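Local coordinates for protein GH86A beta-porphyranase (Bacteroides plebeius, PDB 4AW7) that hydrolyses the sulfated red-algal polysaccharide porphyran at linkages between beta-D-galactose and alpha-L-galactose-6-sulfate, releasing mostly disaccharides, at residues A256-Y259 with I260-H264; D287-S290 with V291-V294; N411-S414 with W415-V418. One frame throughout, in Å; residues are numbered along the deposited sequence. Where two conformers were deposited one is given.

All three contacts are local and none touches another. Contacts 1 and 2 are partly buried and belong to consecutive helical elements of the barrel: contact 1 closes helix 245-262, which precedes strand 268-276, and contact 2 leads into helix 293-305, after that strand. They lie on opposite sides of the chain's centre, nearest atoms about 26 Å apart. Contact 3 is a surface contact in the beta-sandwich region, its centre about 33 Å from the centre of the chain. Chemistry follows place: main-chain helix bonds with side chains packed on neighbouring elements in contact 1, an arginine and two waters in the turn before a helix in contact 2, and tight turns bound by an asparagine in contact 3.

Contact 1 of 3, residues A256-Y259 with I260-H264; sequences AYSY and IKFGH
The carbonyls of A256, Y257, S258 and Y259 each accept the amide N-H four residues on, making the two segments the last turns of helix 245-262. The first of these bonds is the longest, I260 N to A256 O at 3.3 Å, whereas F262 N to S258 O closes at 2.8 Å, nearly along the C=O axis. The final one is bent: G263 N stands 2.8 Å from Y259 O, but above the carbonyl plane, with an N-H...O angle of 133°. Here the helix stops, since G263 takes a positive phi of 88°, a backbone shape that would jam any CB against the carbonyl oxygen of F262. Among the side chains, Y257 and K261 run alongside each other in the same direction. Y257 holds CG opposite its own backbone N (chi1 -171°) and K261 bends at chi2, which leaves Y257 OH 3.9 Å from K261 CD; both polar ends are gripped by D217 of helix 212-219. The F262 ring is flanked twice, by K261 CG over the centre of one face and by S258 CB in plane at its edge, 3.9 Å from F262 CD2. S258 and F262 also touch F226 of strand 225-233, while Y257 meets Y481 and Y259 meets Y477. This is a glycine-terminated helix C-terminus within the beta-alpha-beta crossover joining parallel strands 225-233 and 268-276 of the barrel.

Contact 2 of 3, residues D287-S290 with V291-V294; sequences DISS and VRSV
R292 lays its extended side chain back over I288 and S289, across a type I beta turn from S289 to R292 that leads into barrel helix 293-305. The turn is closed by R292 N and S289 O at 3.2 Å, the donor standing well above the carbonyl plane. With CG to NE fully stretched, the guanidinium comes to rest with one face on S289, whose CA lies 3.5 Å above its plane, offset toward the rim; S289 CB is 3.3 Å from R292 NH1. The I288 and R292 side chains cross obliquely, and I288 CG2 approaches R292 NH2 to 3.5 Å. The group's rotation is fixed from outside the turn, by a salt bridge to D277 through NH1 and by a bond from NE to the Y430 carbonyl. V291 points both methyls back at carbonyls: CG1 is 3.5 Å from D287 O, and CG2, between the backbone N and carbonyl carbon, is 3.4 Å from I288 O. S293, whose side chain lies near the bound sugars, is hydrogen-bonded through OG to the G275 carbonyl. Its OG also accepts from two waters, one of which donates to S289 O at 2.6 Å and the other to S290 O at 2.7 Å.

Contact 3 of 3, residues N411-S414 with W415-V418; sequences NKNS and WKDV
N411 and W415 meet twice, once through a hydrogen bond and once through a CH-pi contact. The carboxamide oxygen of N411 is the hub: OD1 accepts from W415 N at 2.9 Å, an almost straight bond (161°), and from N413 N at 3.0 Å, the two donors coming from opposite faces of the amide plane. The bond to N413 N makes an Asx turn. N411 ND2 is satisfied by the carbonyl of V24. Three overlapping beta turns engage other main-chain groups: S414 N reaches N411 O at 3.0 Å, K416 N reaches N413 O at 3.0 Å in the type I' turn, and V418 N reaches W415 O. CG of N411 points opposite its backbone N (chi1 171°), which brings OD1 to the W415 amide N while CB lies over one face of the indole. There N411 CB sits 3.5 Å from the centroid of the six-membered ring, 12° off its normal. Replacing the W415 indole with the methyl of an alanine would probably leave N411 CB without its aromatic cover and open a gap beside M444. K416 NZ and D417 OD1 form a salt bridge at 2.8 Å, and D417 OD2 is bonded to Y26. Between strands 405-410 and 418-419 of the beta-sandwich region, N411 OD1 thus stands in for a main-chain acceptor and supplements the three turn bonds.

Contact 1 of 3, residues A256-Y259 with I260-H264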
loop_
_atom_site.group_PDB
_atom_site.type_symbol
_atom_site.label_atom_id
_atom_site.label_comp_id
_atom_site.label_asym_id
_atom_site.label_seq_id
_atom_site.Cartn_x
_atom_site.Cartn_y
_atom_site.Cartn_z
ATOM N N ALA A 256 -7.915 3.169 11.695
ATOM C CA ALA A 256 -8.993 3.315 12.666
ATOM C C ALA A 256 -8.474 3.181 14.089
ATOM O O ALA A 256 -8.866 3.981 14.964
ATOM C CB ALA A 256 -10.072 2.276 12.375
ATOM N N TYR A 257 -7.574 2.228 14.349
ATOM C CA TYR A 257 -7.030 2.100 15.699
ATOM C C TYR A 257 -6.046 3.205 16.023
ATOM O O TYR A 257 -6.037 3.713 17.151
ATOM C CB TYR A 257 -6.443 0.722 15.927
ATOM C CG TYR A 257 -6.078 0.478 17.365
ATOM C CD1 TYR A 257 -7.049 0.511 18.345
ATOM C CD2 TYR A 257 -4.766 0.245 17.741
ATOM C CE1 TYR A 257 -6.724 0.330 19.676
ATOM C CE2 TYR A 257 -4.410 0.042 19.067
ATOM C CZ TYR A 257 -5.393 0.111 20.036
ATOM O OH TYR A 257 -5.084 -0.101 21.387
ATOM N N SER A 258 -5.250 3.621 15.047
ATOM C CA SER A 258 -4.357 4.736 15.274
ATOM C C SER A 258 -5.127 5.998 15.669
ATOM O O SER A 258 -4.714 6.698 16.569
ATOM C CB SER A 258 -3.503 5.013 14.051
ATOM O OG SER A 258 -2.678 3.913 13.748
ATOM N N TYR A 259 -6.252 6.256 15.021
ATOM C CA TYR A 259 -7.079 7.385 15.405
ATOM C C TYR A 259 -7.515 7.294 16.867
ATOM O O TYR A 259 -7.472 8.286 17.613
ATOM C CB TYR A 259 -8.294 7.421 14.506
ATOM C CG TYR A 259 -9.245 8.539 14.847
ATOM C CD1 TYR A 259 -8.977 9.814 14.436
ATOM C CD2 TYR A 259 -10.413 8.309 15.581
ATOM C CE1 TYR A 259 -9.858 10.873 14.721
ATOM C CE2 TYR A 259 -11.302 9.338 15.879
ATOM C CZ TYR A 259 -11.011 10.624 15.445
ATOM O OH TYR A 259 -11.906 11.631 15.695
ATOM N N ILE A 260 -7.979 6.130 17.265
ATOM C CA ILE A 260 -8.396 5.921 18.653
ATOM C C ILE A 260 -7.245 6.094 19.633
ATOM O O ILE A 260 -7.391 6.733 20.685
ATOM C CB ILE A 260 -9.074 4.528 18.788
ATOM C CG1 ILE A 260 -10.417 4.555 18.079
ATOM C CG2 ILE A 260 -9.225 4.080 20.265
ATOM C CD1 ILE A 260 -11.030 3.153 17.937
ATOM N N LYS A 261 -6.075 5.566 19.292
ATOM C CA LYS A 261 -4.945 5.568 20.203
ATOM C C LYS A 261 -4.284 6.949 20.323
ATOM O O LYS A 261 -3.858 7.363 21.416
ATOM C CB LYS A 261 -3.893 4.580 19.719
ATOM C CG LYS A 261 -2.857 4.268 20.711
ATOM C CD LYS A 261 -3.383 3.410 21.850
ATOM C CE LYS A 261 -2.228 3.039 22.731
ATOM N NZ LYS A 261 -2.690 2.290 23.863
ATOM N N PHE A 262 -4.119 7.629 19.194
ATOM C CA PHE A 262 -3.298 8.830 19.101
ATOM C C PHE A 262 -4.110 10.102 18.895
ATOM O O PHE A 262 -3.559 11.205 19.027
ATOM C CB PHE A 262 -2.256 8.717 17.979
ATOM C CG PHE A 262 -1.425 7.485 18.050
ATOM C CD1 PHE A 262 -0.530 7.310 19.081
ATOM C CD2 PHE A 262 -1.509 6.500 17.082
ATOM C CE1 PHE A 262 0.234 6.185 19.192
ATOM C CE2 PHE A 262 -0.727 5.363 17.187
ATOM C CZ PHE A 262 0.136 5.200 18.248
ATOM N N GLY A 263 -5.384 9.960 18.523
ATOM C CA GLY A 263 -6.219 11.098 18.170
ATOM C C GLY A 263 -6.134 11.500 16.723
ATOM O O GLY A 263 -6.829 12.415 16.295
ATOM N N HIS A 264 -5.279 10.817 15.945
ATOM C CA HIS A 264 -5.063 11.074 14.529
ATOM C C HIS A 264 -4.473 9.787 13.927
ATOM O O HIS A 264 -3.844 9.013 14.616
ATOM C CB HIS A 264 -4.121 12.273 14.310
ATOM C CG HIS A 264 -2.853 12.185 15.082
ATOM N ND1 HIS A 264 -1.685 11.652 14.579
ATOM C CD2 HIS A 264 -2.567 12.598 16.340
ATOM C CE1 HIS A 264 -0.733 11.733 15.502
ATOM N NE2 HIS A 264 -1.251 12.285 16.585
#

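Contact 2 of 3, residues D287-S290 with V291-V294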
loop_
_atom_site.group_PDB
_atom_site.type_symbol
_atom_site.label_atom_id
_atom_site.label_comp_id
_atom_site.label_asym_id
_atom_site.label_seq_id
_atom_site.Cartn_x
_atom_site.Cartn_y
_atom_site.Cartn_z
ATOM N N ASP A 287 10.045 -16.662 -16.808
ATOM C CA ASP A 287 9.461 -15.567 -17.624
ATOM C C ASP A 287 7.932 -15.506 -17.641
ATOM O O ASP A 287 7.387 -14.436 -17.855
ATOM C CB ASP A 287 9.880 -15.615 -19.106
ATOM C CG ASP A 287 11.204 -14.921 -19.416
ATOM O OD1 ASP A 287 11.577 -13.902 -18.798
ATOM O OD2 ASP A 287 11.861 -15.382 -20.393
ATOM N N ILE A 288 7.237 -16.612 -17.462
ATOM C CA ILE A 288 5.768 -16.552 -17.459
ATOM C C ILE A 288 5.224 -16.444 -16.054
ATOM O O ILE A 288 4.412 -15.572 -15.747
ATOM C CB ILE A 288 5.127 -17.780 -18.115
ATOM C CG1 ILE A 288 5.521 -17.860 -19.602
ATOM C CG2 ILE A 288 3.604 -17.709 -17.919
ATOM C CD1 ILE A 288 5.298 -19.245 -20.249
ATOM N N SER A 289 5.692 -17.281 -15.151
ATOM C CA SER A 289 5.080 -17.232 -13.863
ATOM C C SER A 289 5.459 -15.960 -13.070
ATOM O O SER A 289 4.645 -15.401 -12.375
ATOM C CB SER A 289 5.289 -18.541 -13.102
ATOM O OG SER A 289 6.395 -18.504 -12.287
ATOM N N SER A 290 6.691 -15.485 -13.220
ATOM C CA SER A 290 7.172 -14.406 -12.372
ATOM C C SER A 290 6.637 -13.033 -12.797
ATOM O O SER A 290 6.620 -12.107 -11.981
ATOM C CB SER A 290 8.699 -14.419 -12.297
ATOM O OG SER A 290 9.208 -15.691 -11.874
ATOM N N VAL A 291 6.100 -12.895 -14.011
ATOM C CA VAL A 291 5.409 -11.655 -14.425
ATOM C C VAL A 291 3.920 -11.599 -14.052
ATOM O O VAL A 291 3.306 -10.503 -14.153
ATOM C CB VAL A 291 5.575 -11.351 -15.925
ATOM C CG1 VAL A 291 7.041 -11.365 -16.274
ATOM C CG2 VAL A 291 4.759 -12.312 -16.816
ATOM N N ARG A 292 3.350 -12.680 -13.557
ATOM C CA ARG A 292 1.937 -12.679 -13.151
ATOM C C ARG A 292 1.700 -11.575 -12.062
ATOM O O ARG A 292 0.620 -10.960 -11.993
ATOM C CB ARG A 292 1.478 -14.082 -12.696
ATOM C CG ARG A 292 1.517 -15.156 -13.784
ATOM C CD ARG A 292 1.241 -16.634 -13.328
ATOM N NE ARG A 292 1.312 -17.558 -14.478
ATOM C CZ ARG A 292 1.718 -18.830 -14.455
ATOM N NH1 ARG A 292 2.154 -19.391 -13.332
ATOM N NH2 ARG A 292 1.703 -19.553 -15.585
ATOM N N SER A 293 2.719 -11.288 -11.242
ATOM C CA SER A 293 2.668 -10.216 -10.211
ATOM C C SER A 293 2.273 -8.845 -10.693
ATOM O O SER A 293 1.788 -8.017 -9.921
ATOM C CB SER A 293 4.064 -10.107 -9.529
ATOM O OG SER A 293 4.349 -11.253 -8.785
ATOM N N VAL A 294 2.534 -8.552 -11.961
ATOM C CA VAL A 294 2.245 -7.224 -12.492
ATOM C C VAL A 294 0.768 -6.868 -12.362
ATOM O O VAL A 294 0.434 -5.730 -12.085
ATOM C CB VAL A 294 2.726 -7.079 -13.943
ATOM C CG1 VAL A 294 2.161 -5.833 -14.612
ATOM C CG2 VAL A 294 4.278 -7.067 -13.958
HETATM O O HOH W 1 4.275 -13.805 -10.336
HETATM O O HOH W 2 7.191 -11.579 -9.401
#

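Contact 3 of 3, residues N411-S414 with W415-V418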
loop_
_atom_site.group_PDB
_atom_site.type_symbol
_atom_site.label_atom_id
_atom_site.label_comp_id
_atom_site.label_asym_id
_atom_site.label_seq_id
_atom_site.Cartn_x
_atom_site.Cartn_y
_atom_site.Cartn_z
ATOM N N ASN A 411 -18.462 12.547 -19.605
ATOM C CA ASN A 411 -17.908 13.823 -19.245
ATOM C C ASN A 411 -18.974 14.879 -19.565
ATOM O O ASN A 411 -19.569 14.857 -20.655
ATOM C CB ASN A 411 -16.644 14.092 -20.072
ATOM C CG ASN A 411 -16.131 15.487 -19.914
ATOM O OD1 ASN A 411 -16.353 16.336 -20.791
ATOM N ND2 ASN A 411 -15.492 15.767 -18.801
ATOM N N LYS A 412 -19.171 15.823 -18.645
ATOM C CA LYS A 412 -20.242 16.831 -18.750
ATOM C C LYS A 412 -20.055 17.761 -19.940
ATOM O O LYS A 412 -21.044 18.352 -20.398
ATOM C CB LYS A 412 -20.372 17.661 -17.462
ATOM C CG LYS A 412 -19.165 18.540 -17.162
ATOM C CD LYS A 412 -19.183 19.200 -15.780
ATOM C CE LYS A 412 -18.106 20.313 -15.729
ATOM N NZ LYS A 412 -17.805 20.828 -14.347
ATOM N N ASN A 413 -18.816 17.928 -20.408
ATOM C CA ASN A 413 -18.503 18.786 -21.566
ATOM C C ASN A 413 -18.344 17.979 -22.862
ATOM O O ASN A 413 -17.824 18.501 -23.871
ATOM C CB ASN A 413 -17.216 19.570 -21.333
ATOM C CG ASN A 413 -17.283 20.464 -20.144
ATOM O OD1 ASN A 413 -16.392 20.428 -19.284
ATOM N ND2 ASN A 413 -18.340 21.239 -20.043
ATOM N N SER A 414 -18.753 16.712 -22.845
ATOM C CA SER A 414 -18.608 15.835 -24.002
ATOM C C SER A 414 -17.196 15.828 -24.554
ATOM O O SER A 414 -16.976 15.757 -25.763
ATOM C CB SER A 414 -19.601 16.259 -25.095
ATOM O OG SER A 414 -20.919 16.207 -24.577
ATOM N N TRP A 415 -16.217 15.909 -23.652
ATOM C CA TRP A 415 -14.802 15.909 -24.011
ATOM C C TRP A 415 -14.401 16.982 -25.030
ATOM O O TRP A 415 -13.429 16.809 -25.759
ATOM C CB TRP A 415 -14.390 14.536 -24.564
ATOM C CG TRP A 415 -14.809 13.374 -23.716
ATOM C CD1 TRP A 415 -15.788 12.482 -23.986
ATOM C CD2 TRP A 415 -14.243 12.976 -22.455
ATOM N NE1 TRP A 415 -15.872 11.548 -22.994
ATOM C CE2 TRP A 415 -14.945 11.834 -22.025
ATOM C CE3 TRP A 415 -13.203 13.469 -21.667
ATOM C CZ2 TRP A 415 -14.633 11.162 -20.851
ATOM C CZ3 TRP A 415 -12.910 12.802 -20.466
ATOM C CH2 TRP A 415 -13.622 11.660 -20.092
ATOM N N LYS A 416 -15.120 18.097 -25.047
ATOM C CA LYS A 416 -14.877 19.131 -26.072
ATOM C C LYS A 416 -13.438 19.638 -26.111
ATOM O O LYS A 416 -12.929 20.016 -27.185
ATOM C CB LYS A 416 -15.877 20.295 -25.895
ATOM C CG LYS A 416 -15.520 21.299 -24.803
ATOM C CD LYS A 416 -16.641 22.303 -24.543
ATOM C CE LYS A 416 -16.263 23.280 -23.446
ATOM N NZ LYS A 416 -15.078 24.122 -23.807
ATOM N N ASP A 417 -12.776 19.663 -24.950
ATOM C CA ASP A 417 -11.440 20.234 -24.794
ATOM C C ASP A 417 -10.319 19.207 -24.949
ATOM O O ASP A 417 -9.150 19.539 -24.767
ATOM C CB ASP A 417 -11.337 20.868 -23.398
ATOM C CG ASP A 417 -12.458 21.830 -23.128
ATOM O OD1 ASP A 417 -12.526 22.857 -23.841
ATOM O OD2 ASP A 417 -13.288 21.552 -22.234
ATOM N N VAL A 418 -10.671 17.959 -25.248
ATOM C CA VAL A 418 -9.729 16.833 -25.242
ATOM C C VAL A 418 -9.473 16.374 -26.683
ATOM O O VAL A 418 -10.388 16.364 -27.510
ATOM C CB VAL A 418 -10.293 15.716 -24.352
ATOM C CG1 VAL A 418 -9.390 14.456 -24.378
ATOM C CG2 VAL A 418 -10.408 16.265 -22.931
#